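Local coordinates for MutT/nudix family protein (Streptococcus pneumoniae, PDB 4HFQ) that hydrolyses UDP-linked precursors of peptidoglycan biosynthesis, acting as a UDP-X diphosphatase of the Nudix family, at residues A15-G20 with E31-L36; D35-L40 with L59-A64; E108-E113 with F146-K151; A129-N134 with E188-V193. All coordinates share one frame; numbering follows the deposited sequence.

Contact 1 of 4, residues A15-G20 with E31-L36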
loop_
_atom_site.group_PDB
_atom_site.type_symbol
_atom_site.label_atom_id
_atom_site.label_comp_id
_atom_site.label_asym_id
_atom_site.label_seq_id
_atom_site.Cartn_x
_atom_site.Cartn_y
_atom_site.Cartn_z
ATOM N N ALA A 15 -4.779 8.113 8.323
ATOM C CA ALA A 15 -4.635 6.681 8.523
ATOM C C ALA A 15 -4.514 6.293 10.000
ATOM O O ALA A 15 -5.151 5.332 10.440
ATOM C CB ALA A 15 -3.457 6.162 7.720
ATOM N N ILE A 16 -3.731 7.038 10.782
ATOM C CA ILE A 16 -3.569 6.735 12.194
ATOM C C ILE A 16 -4.886 6.912 12.947
ATOM O O ILE A 16 -5.278 6.052 13.755
ATOM C CB ILE A 16 -2.463 7.601 12.845
ATOM C CG1 ILE A 16 -1.087 7.344 12.201
ATOM C CG2 ILE A 16 -2.439 7.295 14.339
ATOM C CD1 ILE A 16 -0.028 8.396 12.539
ATOM N N THR A 17 -5.562 8.018 12.662
ATOM C CA THR A 17 -6.811 8.338 13.317
ATOM C C THR A 17 -7.887 7.288 13.014
ATOM O O THR A 17 -8.632 6.869 13.910
ATOM C CB THR A 17 -7.245 9.758 12.916
ATOM O OG1 THR A 17 -6.236 10.699 13.323
ATOM C CG2 THR A 17 -8.556 10.106 13.576
ATOM N N ASP A 18 -7.941 6.826 11.769
ATOM C CA ASP A 18 -8.870 5.782 11.369
ATOM C C ASP A 18 -8.546 4.446 12.029
ATOM O O ASP A 18 -9.444 3.728 12.462
ATOM C CB ASP A 18 -8.933 5.729 9.842
ATOM C CG ASP A 18 -9.614 6.997 9.265
ATOM O OD1 ASP A 18 -10.062 7.866 10.053
ATOM O OD2 ASP A 18 -9.712 7.131 8.048
ATOM N N THR A 19 -7.255 4.151 12.159
ATOM C CA THR A 19 -6.826 2.948 12.865
ATOM C C THR A 19 -7.252 3.026 14.337
ATOM O O THR A 19 -7.751 2.037 14.891
ATOM C CB THR A 19 -5.305 2.777 12.724
ATOM O OG1 THR A 19 -4.974 2.696 11.335
ATOM C CG2 THR A 19 -4.815 1.519 13.421
ATOM N N GLY A 20 -7.106 4.205 14.949
ATOM C CA GLY A 20 -7.586 4.410 16.323
ATOM C C GLY A 20 -9.090 4.169 16.436
ATOM O O GLY A 20 -9.530 3.481 17.353
ATOM N N GLU A 31 -13.570 9.366 21.231
ATOM C CA GLU A 31 -13.888 10.772 21.068
ATOM C C GLU A 31 -12.674 11.580 20.638
ATOM O O GLU A 31 -12.789 12.462 19.809
ATOM C CB GLU A 31 -14.425 11.336 22.367
ATOM C CG GLU A 31 -14.884 12.770 22.233
ATOM C CD GLU A 31 -15.497 13.286 23.516
ATOM O OE1 GLU A 31 -15.030 12.881 24.606
ATOM O OE2 GLU A 31 -16.450 14.090 23.428
ATOM N N ARG A 32 -11.512 11.265 21.205
ATOM C CA ARG A 32 -10.260 11.934 20.806
ATOM C C ARG A 32 -9.975 11.736 19.317
ATOM O O ARG A 32 -9.677 12.711 18.614
ATOM C CB ARG A 32 -9.071 11.450 21.626
ATOM C CG ARG A 32 -9.073 11.915 23.061
ATOM C CD ARG A 32 -7.954 11.239 23.862
ATOM N NE ARG A 32 -8.272 11.566 25.217
ATOM C CZ ARG A 32 -8.513 10.714 26.195
ATOM N NH1 ARG A 32 -8.284 9.399 26.074
ATOM N NH2 ARG A 32 -8.856 11.235 27.347
ATOM N N TYR A 33 -10.081 10.494 18.829
ATOM C CA TYR A 33 -9.863 10.255 17.412
ATOM C C TYR A 33 -10.916 10.958 16.558
ATOM O O TYR A 33 -10.589 11.480 15.502
ATOM C CB TYR A 33 -9.801 8.764 17.090
ATOM C CG TYR A 33 -8.658 8.011 17.734
ATOM C CD1 TYR A 33 -7.321 8.341 17.448
ATOM C CD2 TYR A 33 -8.905 6.937 18.576
ATOM C CE1 TYR A 33 -6.268 7.635 18.028
ATOM C CE2 TYR A 33 -7.864 6.239 19.172
ATOM C CZ TYR A 33 -6.556 6.571 18.872
ATOM O OH TYR A 33 -5.519 5.847 19.434
ATOM N N GLU A 34 -12.166 10.979 17.019
ATOM C CA GLU A 34 -13.215 11.659 16.258
ATOM C C GLU A 34 -12.926 13.158 16.164
ATOM O O GLU A 34 -13.100 13.774 15.113
ATOM C CB GLU A 34 -14.594 11.425 16.869
ATOM C CG GLU A 34 -15.084 10.001 16.706
ATOM C CD GLU A 34 -16.400 9.734 17.381
ATOM O OE1 GLU A 34 -16.633 10.259 18.478
ATOM O OE2 GLU A 34 -17.171 8.943 16.828
ATOM N N ASP A 35 -12.484 13.739 17.282
ATOM C CA ASP A 35 -12.141 15.158 17.310
ATOM C C ASP A 35 -10.931 15.460 16.421
ATOM O O ASP A 35 -10.894 16.475 15.736
ATOM C CB ASP A 35 -11.906 15.610 18.748
ATOM C CG ASP A 35 -13.183 15.643 19.557
ATOM O OD1 ASP A 35 -14.279 15.602 18.955
ATOM O OD2 ASP A 35 -13.055 15.713 20.803
ATOM N N LEU A 36 -9.950 14.551 16.405
ATOM C CA LEU A 36 -8.828 14.685 15.499
ATOM C C LEU A 36 -9.289 14.637 14.044
ATOM O O LEU A 36 -8.854 15.455 13.220
ATOM C CB LEU A 36 -7.774 13.601 15.783
ATOM C CG LEU A 36 -6.965 13.859 17.047
ATOM C CD1 LEU A 36 -6.225 12.588 17.403
ATOM C CD2 LEU A 36 -6.002 15.031 16.896
#

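Contact 2 of 4, residues D35-L40 with L59-A64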
loop_
_atom_site.group_PDB
_atom_site.type_symbol
_atom_site.label_atom_id
_atom_site.label_comp_id
_atom_site.label_asym_id
_atom_site.label_seq_id
_atom_site.Cartn_x
_atom_site.Cartn_y
_atom_site.Cartn_z
ATOM N N ASP A 35 -12.484 13.739 17.282
ATOM C CA ASP A 35 -12.141 15.158 17.310
ATOM C C ASP A 35 -10.931 15.460 16.421
ATOM O O ASP A 35 -10.894 16.475 15.736
ATOM C CB ASP A 35 -11.906 15.610 18.748
ATOM C CG ASP A 35 -13.183 15.643 19.557
ATOM O OD1 ASP A 35 -14.279 15.602 18.955
ATOM O OD2 ASP A 35 -13.055 15.713 20.803
ATOM N N LEU A 36 -9.950 14.551 16.405
ATOM C CA LEU A 36 -8.828 14.685 15.499
ATOM C C LEU A 36 -9.289 14.637 14.044
ATOM O O LEU A 36 -8.854 15.455 13.220
ATOM C CB LEU A 36 -7.774 13.601 15.783
ATOM C CG LEU A 36 -6.965 13.859 17.047
ATOM C CD1 LEU A 36 -6.225 12.588 17.403
ATOM C CD2 LEU A 36 -6.002 15.031 16.896
ATOM N N ARG A 37 -10.196 13.712 13.725
ATOM C CA ARG A 37 -10.671 13.601 12.343
ATOM C C ARG A 37 -11.466 14.838 11.917
ATOM O O ARG A 37 -11.414 15.248 10.753
ATOM C CB ARG A 37 -11.470 12.312 12.119
ATOM C CG ARG A 37 -11.307 11.797 10.696
ATOM C CD ARG A 37 -12.208 10.622 10.380
ATOM N NE ARG A 37 -11.656 9.813 9.288
ATOM C CZ ARG A 37 -11.854 10.036 7.993
ATOM N NH1 ARG A 37 -12.554 11.082 7.571
ATOM N NH2 ARG A 37 -11.315 9.208 7.112
ATOM N N SER A 38 -12.183 15.442 12.861
ATOM C CA SER A 38 -12.909 16.683 12.579
ATOM C C SER A 38 -11.927 17.826 12.284
ATOM O O SER A 38 -12.124 18.597 11.353
ATOM C CB SER A 38 -13.829 17.046 13.732
ATOM O OG SER A 38 -14.848 16.071 13.895
ATOM N N LEU A 39 -10.835 17.896 13.049
ATOM C CA LEU A 39 -9.810 18.900 12.787
ATOM C C LEU A 39 -9.078 18.670 11.473
ATOM O O LEU A 39 -8.752 19.626 10.766
ATOM C CB LEU A 39 -8.824 18.991 13.944
ATOM C CG LEU A 39 -9.385 19.781 15.124
ATOM C CD1 LEU A 39 -8.691 19.349 16.390
ATOM C CD2 LEU A 39 -9.220 21.282 14.887
ATOM N N LEU A 40 -8.798 17.409 11.143
ATOM C CA LEU A 40 -8.156 17.119 9.864
ATOM C C LEU A 40 -9.036 17.595 8.717
ATOM O O LEU A 40 -8.536 18.140 7.747
ATOM C CB LEU A 40 -7.833 15.628 9.728
ATOM C CG LEU A 40 -6.732 15.122 10.660
ATOM C CD1 LEU A 40 -6.697 13.600 10.749
ATOM C CD2 LEU A 40 -5.346 15.654 10.318
ATOM N N LEU A 59 -12.247 12.774 2.303
ATOM C CA LEU A 59 -12.515 12.414 3.690
ATOM C C LEU A 59 -13.414 11.190 3.868
ATOM O O LEU A 59 -13.469 10.622 4.964
ATOM C CB LEU A 59 -13.090 13.622 4.443
ATOM C CG LEU A 59 -12.216 14.877 4.461
ATOM C CD1 LEU A 59 -13.072 16.058 4.885
ATOM C CD2 LEU A 59 -10.973 14.738 5.345
ATOM N N LYS A 60 -14.123 10.793 2.814
ATOM C CA LYS A 60 -14.987 9.618 2.879
ATOM C C LYS A 60 -14.147 8.424 3.309
ATOM O O LYS A 60 -13.148 8.107 2.661
ATOM C CB LYS A 60 -15.652 9.331 1.535
ATOM C CG LYS A 60 -16.576 8.123 1.578
ATOM C CD LYS A 60 -16.861 7.574 0.191
ATOM C CE LYS A 60 -17.514 6.200 0.285
ATOM N NZ LYS A 60 -18.091 5.779 -1.021
ATOM N N PRO A 61 -14.538 7.754 4.409
ATOM C CA PRO A 61 -13.777 6.582 4.811
ATOM C C PRO A 61 -13.962 5.465 3.802
ATOM O O PRO A 61 -15.087 5.077 3.465
ATOM C CB PRO A 61 -14.390 6.208 6.168
ATOM C CG PRO A 61 -14.971 7.481 6.660
ATOM C CD PRO A 61 -15.523 8.136 5.433
ATOM N N THR A 62 -12.844 4.982 3.296
ATOM C CA THR A 62 -12.850 3.970 2.268
ATOM C C THR A 62 -13.000 2.577 2.890
ATOM O O THR A 62 -13.588 1.683 2.295
ATOM C CB THR A 62 -11.550 4.078 1.445
ATOM O OG1 THR A 62 -11.346 5.450 1.071
ATOM C CG2 THR A 62 -11.622 3.239 0.206
ATOM N N SER A 63 -12.462 2.411 4.097
ATOM C CA SER A 63 -12.344 1.103 4.753
ATOM C C SER A 63 -12.204 1.314 6.258
ATOM O O SER A 63 -11.746 2.363 6.695
ATOM C CB SER A 63 -11.091 0.362 4.223
ATOM O OG SER A 63 -10.787 -0.851 4.918
ATOM N N ALA A 64 -12.566 0.299 7.034
ATOM C CA ALA A 64 -12.240 0.272 8.473
ATOM C C ALA A 64 -10.740 0.055 8.734
ATOM O O ALA A 64 -10.250 0.354 9.825
ATOM C CB ALA A 64 -13.056 -0.796 9.193
HETATM O O HOH W 1 -10.593 9.175 4.021
#

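Contact 3 of 4, residues E108-E113 with F146-K151. With SO4 (sulfate ion), chain H.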
loop_
_atom_site.group_PDB
_atom_site.type_symbol
_atom_site.label_atom_id
_atom_site.label_comp_id
_atom_site.label_asym_id
_atom_site.label_seq_id
_atom_site.Cartn_x
_atom_site.Cartn_y
_atom_site.Cartn_z
ATOM N N GLU A 108 -6.270 -11.830 -11.537
ATOM C CA GLU A 108 -7.633 -11.794 -12.071
ATOM C C GLU A 108 -8.080 -10.352 -12.285
ATOM O O GLU A 108 -8.741 -10.035 -13.278
ATOM C CB GLU A 108 -8.608 -12.518 -11.152
ATOM C CG GLU A 108 -8.452 -14.024 -11.195
ATOM C CD GLU A 108 -9.075 -14.732 -10.011
ATOM O OE1 GLU A 108 -9.665 -14.084 -9.109
ATOM O OE2 GLU A 108 -8.950 -15.989 -9.985
ATOM N N ASN A 109 -7.703 -9.460 -11.377
ATOM C CA ASN A 109 -8.036 -8.050 -11.526
ATOM C C ASN A 109 -7.437 -7.446 -12.787
ATOM O O ASN A 109 -8.147 -6.773 -13.533
ATOM C CB ASN A 109 -7.583 -7.271 -10.288
ATOM C CG ASN A 109 -8.699 -7.078 -9.283
ATOM O OD1 ASN A 109 -9.736 -6.538 -9.620
ATOM N ND2 ASN A 109 -8.482 -7.504 -8.033
ATOM N N ILE A 110 -6.161 -7.707 -13.068
ATOM C CA ILE A 110 -5.576 -7.093 -14.259
ATOM C C ILE A 110 -6.165 -7.698 -15.531
ATOM O O ILE A 110 -6.398 -6.972 -16.486
ATOM C CB ILE A 110 -4.020 -7.046 -14.268
ATOM C CG1 ILE A 110 -3.521 -6.086 -15.362
ATOM C CG2 ILE A 110 -3.390 -8.426 -14.459
ATOM C CD1 ILE A 110 -4.141 -4.697 -15.333
ATOM N N LEU A 111 -6.435 -9.002 -15.536
ATOM C CA LEU A 111 -7.036 -9.609 -16.724
ATOM C C LEU A 111 -8.433 -9.060 -16.986
ATOM O O LEU A 111 -8.798 -8.821 -18.152
ATOM C CB LEU A 111 -7.071 -11.131 -16.605
ATOM C CG LEU A 111 -5.665 -11.734 -16.598
ATOM C CD1 LEU A 111 -5.729 -13.240 -16.370
ATOM C CD2 LEU A 111 -4.905 -11.405 -17.883
ATOM N N LYS A 112 -9.215 -8.871 -15.931
ATOM C CA LYS A 112 -10.557 -8.312 -16.050
ATOM C C LYS A 112 -10.480 -6.906 -16.645
ATOM O O LYS A 112 -11.201 -6.581 -17.608
ATOM C CB LYS A 112 -11.255 -8.305 -14.681
ATOM C CG LYS A 112 -12.634 -7.655 -14.670
ATOM C CD LYS A 112 -13.260 -7.784 -13.286
ATOM C CE LYS A 112 -14.695 -7.284 -13.247
ATOM N NZ LYS A 112 -14.720 -5.806 -13.228
ATOM N N GLU A 113 -9.579 -6.081 -16.126
ATOM C CA GLU A 113 -9.458 -4.707 -16.596
ATOM C C GLU A 113 -8.912 -4.636 -18.011
ATOM O O GLU A 113 -9.407 -3.839 -18.813
ATOM C CB GLU A 113 -8.699 -3.847 -15.590
ATOM C CG GLU A 113 -9.494 -3.867 -14.294
ATOM C CD GLU A 113 -8.862 -3.159 -13.131
ATOM O OE1 GLU A 113 -7.849 -2.479 -13.321
ATOM O OE2 GLU A 113 -9.402 -3.286 -12.012
ATOM N N PHE A 146 0.847 -2.378 -8.896
ATOM C CA PHE A 146 1.397 -3.604 -9.510
ATOM C C PHE A 146 1.395 -3.390 -11.016
ATOM O O PHE A 146 0.367 -3.020 -11.584
ATOM C CB PHE A 146 0.475 -4.791 -9.236
ATOM C CG PHE A 146 0.416 -5.233 -7.805
ATOM C CD1 PHE A 146 -0.436 -4.613 -6.911
ATOM C CD2 PHE A 146 1.191 -6.305 -7.361
ATOM C CE1 PHE A 146 -0.524 -5.033 -5.590
ATOM C CE2 PHE A 146 1.119 -6.729 -6.037
ATOM C CZ PHE A 146 0.284 -6.077 -5.147
ATOM N N VAL A 147 2.526 -3.641 -11.660
ATOM C CA VAL A 147 2.573 -3.609 -13.124
ATOM C C VAL A 147 2.959 -4.995 -13.613
ATOM O O VAL A 147 4.080 -5.461 -13.363
ATOM C CB VAL A 147 3.560 -2.563 -13.661
ATOM C CG1 VAL A 147 3.430 -2.505 -15.173
ATOM C CG2 VAL A 147 3.291 -1.194 -13.035
ATOM N N PHE A 148 2.004 -5.652 -14.276
ATOM C CA PHE A 148 2.168 -7.004 -14.777
ATOM C C PHE A 148 2.522 -6.986 -16.251
ATOM O O PHE A 148 1.874 -6.300 -17.043
ATOM C CB PHE A 148 0.863 -7.786 -14.627
ATOM C CG PHE A 148 0.448 -8.021 -13.196
ATOM C CD1 PHE A 148 0.967 -9.091 -12.478
ATOM C CD2 PHE A 148 -0.483 -7.187 -12.587
ATOM C CE1 PHE A 148 0.567 -9.327 -11.161
ATOM C CE2 PHE A 148 -0.898 -7.424 -11.280
ATOM C CZ PHE A 148 -0.367 -8.487 -10.574
ATOM N N GLY A 149 3.555 -7.732 -16.623
ATOM C CA GLY A 149 3.810 -7.975 -18.053
ATOM C C GLY A 149 2.789 -8.965 -18.574
ATOM O O GLY A 149 2.663 -10.064 -18.008
ATOM N N CYS A 150 2.055 -8.574 -19.620
ATOM C CA CYS A 150 0.950 -9.378 -20.161
ATOM C C CYS A 150 1.032 -9.498 -21.670
ATOM O O CYS A 150 1.606 -8.653 -22.341
ATOM C CB CYS A 150 -0.422 -8.793 -19.797
ATOM S SG CYS A 150 -0.715 -8.529 -18.046
ATOM N N LYS A 151 0.441 -10.574 -22.176
ATOM C CA LYS A 151 0.336 -10.801 -23.614
ATOM C C LYS A 151 -1.140 -10.855 -23.987
ATOM O O LYS A 151 -1.928 -11.512 -23.302
ATOM C CB LYS A 151 1.045 -12.107 -23.965
ATOM C CG LYS A 151 0.856 -12.567 -25.407
ATOM C CD LYS A 151 1.564 -13.886 -25.658
ATOM C CE LYS A 151 1.246 -14.391 -27.060
ATOM N NZ LYS A 151 2.133 -15.503 -27.507
HETATM S S SO4 H . -17.892 -6.908 -10.945
HETATM O O1 SO4 H . -18.817 -6.128 -10.095
HETATM O O2 SO4 H . -17.834 -6.292 -12.298
HETATM O O3 SO4 H . -16.552 -6.873 -10.323
HETATM O O4 SO4 H . -18.381 -8.292 -11.073
#

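Contact 4 of 4, residues A129-N134 with E188-V193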
loop_
_atom_site.group_PDB
_atom_site.type_symbol
_atom_site.label_atom_id
_atom_site.label_comp_id
_atom_site.label_asym_id
_atom_site.label_seq_id
_atom_site.Cartn_x
_atom_site.Cartn_y
_atom_site.Cartn_z
ATOM N N ALA A 129 6.911 -4.816 -11.627
ATOM C CA ALA A 129 7.181 -3.794 -10.622
ATOM C C ALA A 129 6.060 -3.727 -9.643
ATOM O O ALA A 129 4.893 -3.967 -9.996
ATOM C CB ALA A 129 7.334 -2.422 -11.270
ATOM N N VAL A 130 6.409 -3.323 -8.417
ATOM C CA VAL A 130 5.401 -2.809 -7.477
ATOM C C VAL A 130 5.871 -1.413 -7.072
ATOM O O VAL A 130 6.864 -1.272 -6.354
ATOM C CB VAL A 130 5.211 -3.700 -6.226
ATOM C CG1 VAL A 130 4.083 -3.141 -5.364
ATOM C CG2 VAL A 130 4.886 -5.131 -6.622
ATOM N N PHE A 131 5.201 -0.392 -7.610
ATOM C CA PHE A 131 5.543 1.008 -7.336
ATOM C C PHE A 131 4.742 1.583 -6.167
ATOM O O PHE A 131 3.556 1.276 -5.989
ATOM C CB PHE A 131 5.247 1.895 -8.557
ATOM C CG PHE A 131 6.101 1.626 -9.767
ATOM C CD1 PHE A 131 7.471 1.826 -9.734
ATOM C CD2 PHE A 131 5.511 1.218 -10.954
ATOM C CE1 PHE A 131 8.246 1.623 -10.878
ATOM C CE2 PHE A 131 6.279 1.010 -12.096
ATOM C CZ PHE A 131 7.645 1.212 -12.051
ATOM N N ASP A 132 5.391 2.470 -5.426
ATOM C CA ASP A 132 4.736 3.275 -4.391
ATOM C C ASP A 132 4.297 4.585 -5.032
ATOM O O ASP A 132 5.156 5.401 -5.429
ATOM C CB ASP A 132 5.734 3.534 -3.254
ATOM C CG ASP A 132 5.165 4.373 -2.124
ATOM O OD1 ASP A 132 3.962 4.699 -2.105
ATOM O OD2 ASP A 132 5.984 4.705 -1.252
ATOM N N THR A 133 2.988 4.837 -5.104
ATOM C CA THR A 133 2.548 6.113 -5.705
ATOM C C THR A 133 3.004 7.330 -4.928
ATOM O O THR A 133 3.143 8.418 -5.498
ATOM C CB THR A 133 1.033 6.195 -5.933
ATOM O OG1 THR A 133 0.354 6.043 -4.674
ATOM C CG2 THR A 133 0.561 5.144 -6.915
ATOM N N ASN A 134 3.280 7.171 -3.639
ATOM C CA ASN A 134 3.793 8.320 -2.879
ATOM C C ASN A 134 5.140 8.770 -3.395
ATOM O O ASN A 134 5.478 9.950 -3.265
ATOM C CB ASN A 134 3.872 8.023 -1.377
ATOM C CG ASN A 134 2.566 8.264 -0.659
ATOM O OD1 ASN A 134 1.495 8.330 -1.245
ATOM N ND2 ASN A 134 2.650 8.361 0.670
ATOM N N GLU A 188 9.998 4.033 -18.410
ATOM C CA GLU A 188 11.394 3.755 -18.730
ATOM C C GLU A 188 11.989 2.646 -17.860
ATOM O O GLU A 188 12.712 1.779 -18.368
ATOM C CB GLU A 188 12.217 5.046 -18.695
ATOM C CG GLU A 188 11.861 5.958 -19.875
ATOM C CD GLU A 188 12.525 7.327 -19.854
ATOM O OE1 GLU A 188 13.062 7.731 -18.811
ATOM O OE2 GLU A 188 12.492 8.007 -20.910
ATOM N N LEU A 189 11.684 2.675 -16.566
ATOM C CA LEU A 189 12.077 1.611 -15.639
ATOM C C LEU A 189 11.515 0.265 -16.076
ATOM O O LEU A 189 12.223 -0.743 -16.117
ATOM C CB LEU A 189 11.541 1.929 -14.240
ATOM C CG LEU A 189 12.446 2.115 -13.021
ATOM C CD1 LEU A 189 13.694 2.933 -13.293
ATOM C CD2 LEU A 189 11.636 2.750 -11.910
ATOM N N LEU A 190 10.222 0.257 -16.386
ATOM C CA LEU A 190 9.533 -0.954 -16.824
ATOM C C LEU A 190 10.143 -1.563 -18.077
ATOM O O LEU A 190 10.271 -2.769 -18.165
ATOM C CB LEU A 190 8.049 -0.678 -17.042
ATOM C CG LEU A 190 7.275 -0.442 -15.743
ATOM C CD1 LEU A 190 5.962 0.219 -16.098
ATOM C CD2 LEU A 190 7.074 -1.777 -15.032
ATOM N N TRP A 191 10.549 -0.705 -19.016
ATOM C CA TRP A 191 11.202 -1.184 -20.218
ATOM C C TRP A 191 12.493 -1.901 -19.907
ATOM O O TRP A 191 12.769 -2.969 -20.465
ATOM C CB TRP A 191 11.425 -0.003 -21.156
ATOM C CG TRP A 191 12.112 -0.339 -22.450
ATOM C CD1 TRP A 191 13.458 -0.193 -22.747
ATOM C CD2 TRP A 191 11.496 -0.851 -23.663
ATOM N NE1 TRP A 191 13.716 -0.599 -24.035
ATOM C CE2 TRP A 191 12.575 -0.992 -24.643
ATOM C CE3 TRP A 191 10.199 -1.192 -24.032
ATOM C CZ2 TRP A 191 12.343 -1.460 -25.926
ATOM C CZ3 TRP A 191 9.977 -1.662 -25.328
ATOM C CH2 TRP A 191 11.028 -1.795 -26.252
ATOM N N GLN A 192 13.275 -1.350 -18.977
ATOM C CA GLN A 192 14.515 -1.992 -18.567
ATOM C C GLN A 192 14.276 -3.344 -17.884
ATOM O O GLN A 192 15.003 -4.311 -18.130
ATOM C CB GLN A 192 15.346 -1.054 -17.681
ATOM C CG GLN A 192 15.818 0.219 -18.393
ATOM C CD GLN A 192 16.633 -0.061 -19.646
ATOM O OE1 GLN A 192 16.425 0.576 -20.698
ATOM N NE2 GLN A 192 17.524 -1.023 -19.561
ATOM N N VAL A 193 13.252 -3.432 -17.025
ATOM C CA VAL A 193 12.910 -4.721 -16.397
ATOM C C VAL A 193 12.427 -5.726 -17.459
ATOM O O VAL A 193 12.863 -6.876 -17.505
ATOM C CB VAL A 193 11.809 -4.566 -15.319
ATOM C CG1 VAL A 193 11.482 -5.921 -14.698
ATOM C CG2 VAL A 193 12.227 -3.598 -14.227
#

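Contact 1 of 4, residues A15-G20 with E31-L36
Gly-20 lies against the ring of Tyr-33, and this CH-pi contact joins helices 3-23 and 27-47. The CA of Gly-20 sits 3.5 Å from the centroid of the Tyr-33 ring, 16° off the ring normal, so the methylene looks almost straight down on the aromatic face. Its point of closest approach lies somewhat toward the rim, where CE2 of Tyr-33 is 3.4 Å from CA of Gly-20. The ring is carried over the glycine because CG of Tyr-33 lies beside its own backbone N (chi1 -63°) while the CB points at the facing helix. With no side chain on Gly-20, the ring can lie directly on the main chain.

The two helices are consecutive and form an antiparallel helical hairpin in the N-terminal region. Their short segments run at 150° to each other, with axes 9.0 Å apart.

Van der Waals contacts continue a turn earlier on helix 3-23, at Thr-17. The methyl CG2 of Thr-17 is turned to the Tyr-33 backbone and also lies 4.0 Å from CB of Tyr-33. OG1 of Thr-17 passes 4.1 Å from CB of Leu-36. This threonine has a second conformer, so these details are less certain than the glycine contact.

Polar ends are satisfied elsewhere. OG1 of Thr-17 hydrogen-bonds to the carbonyl oxygen of Met-13, one turn back on its own helix. OH of Tyr-33 reaches across the dimer interface to Asp-29 and Arg-32 of the second subunit, whose own Tyr-33 ring meets this one with nearly parallel planes.

Contact 2 of 4, residues D35-L40 with L59-A64
Arg-37 holds the carbonyl of Leu-59 with its guanidinium group, tying helix 27-47 to the end of helix 52-59. The main bond runs from NH1 of Arg-37 to O of Leu-59 at 2.8 Å. It meets the oxygen in the carbonyl plane, on a lone pair, although the oxygen is tilted 20° out of the guanidinium plane. NH2 of Arg-37 adds a weak bond to the same O of Leu-59 at 3.4 Å. Over one guanidinium face, offset toward the rim, CG of Pro-61 lies 4.1 Å from NH2 of Arg-37.

One step out, a water at the guanidinium edge accepts from NH2 of Arg-37 and donates to O of Lys-60, so a second carbonyl is reached indirectly. The arginine chain is extended from CG to NE, which carries the charge across to the loop. NE is meanwhile held by a salt bridge to Asp-18 on helix 3-23, and three helices of the N-terminal region thus converge on one side chain.

Lys-60 leaves helical geometry, so the carbonyl of Leu-59 is at a helix C-terminus and that of Lys-60 just beyond it; partial negative charge there would probably favour the cation, divided between this helix end and the Asp-18 carboxylate.

Contact 3 of 4, residues E108-E113 with F146-K151
The ring of Phe-148 is met obliquely by the methyl CG2 of Ile-110, which comes in near one ortho carbon. CG2 of Ile-110 is 3.7 Å from CD2 of Phe-148, and CB of Ile-110 follows at 3.9 Å from the same CD2. Elsewhere the ring touches Pro-106 and Thr-107 at the start of helix 106-118, which also carries Ile-110, as well as Leu-202 of the second subunit.

Ile-110 offers this methyl because its CG1 branch lies anti to the backbone N (chi1 -166°), leaving CG2 wedged between the backbone N and the carbonyl carbon. The two side chains point at each other's segment and slide past in opposite directions. The same CG2 of Ile-110 stands 4.5 Å from SG of Cys-150, a looser apolar touch. Alternation along the strand sets the pattern: Phe-148 and Cys-150 face the helix, while Val-147 points away from it.

Sequence identifies helix 106-118 as the helix of the Nudix box, in which Lys-112 and Glu-113 fill the place of the motif's Arg-Glu pair. Lys-112 lies off the helix-strand interface. Its NZ forms a salt bridge with Glu-116 and a weak hydrogen bond, 3.3 Å, to O2 of a sulfate probably derived from the crystallisation liquor; Tyr-104 also binds this ion.

Around the contact, Ile-110 also packs on Val-72 and Ala-74 of strand 69-78 and on Val-124 of strand 120-132. The Nudix helix therefore rests across three strands, with strand 143-153 between the other two in the sheet.

Contact 4 of 4, residues A129-N134 with E188-V193
Phe-131 and Leu-190 are brought together by matching first torsions: in each, CG lies beside the backbone N and anti to the carbonyl carbon (chi1 -66° and -71°). The phenyl ring and the isobutyl group then meet in the gap between strand 120-132 and helix 184-194, a helix packed on the sheet of the Nudix fold. Strand and helix run nearly antiparallel here, at 159°, with their axes 10.6 Å apart.

Leucines meet the ring near its plane. CG of Leu-190 lies 4.0 Å from CE2 of Phe-131, while CD2 of Leu-189 touches CE1 at the other side of the ring, 3.7 Å from that Phe-131 atom. Leu-189 has a second conformer, so its touch is the less certain one. Over one face of the ring lies CB of Ala-129, two residues earlier on the strand, and Phe-136 and Tyr-201 add aromatic neighbours.

Past Phe-131 the strand gives way to helix 133-136, with Asp-132 as N-cap: its OD1 accepts from N of Asn-134 at 3.0 Å and also from Gln-142. On the same side of the ring plane as Ala-129, CD2 of Leu-190 lies 3.8 Å from CB of Ala-129.

The four contacts form two pairs. Contacts 1 and 2 come first along the chain, share helix 27-47 with Asp-35 and Leu-36, and have centres 7 Å apart. Contacts 3 and 4 lie in the Nudix domain, with centres 15 Å apart and segments that alternate in sequence. They use neighbouring strands, 143-153 and 120-132, and helices on opposite sides of that sheet: Phe-148 serves one side, while CG1 of Val-147 meets CD2 of Leu-190 on the other at 3.7 Å. Between the pairs, centres are 31 to 36 Å apart, consistent with a helical N-terminal unit separate from the Nudix domain. All four contacts touch the second subunit, so both units take part in the dimer.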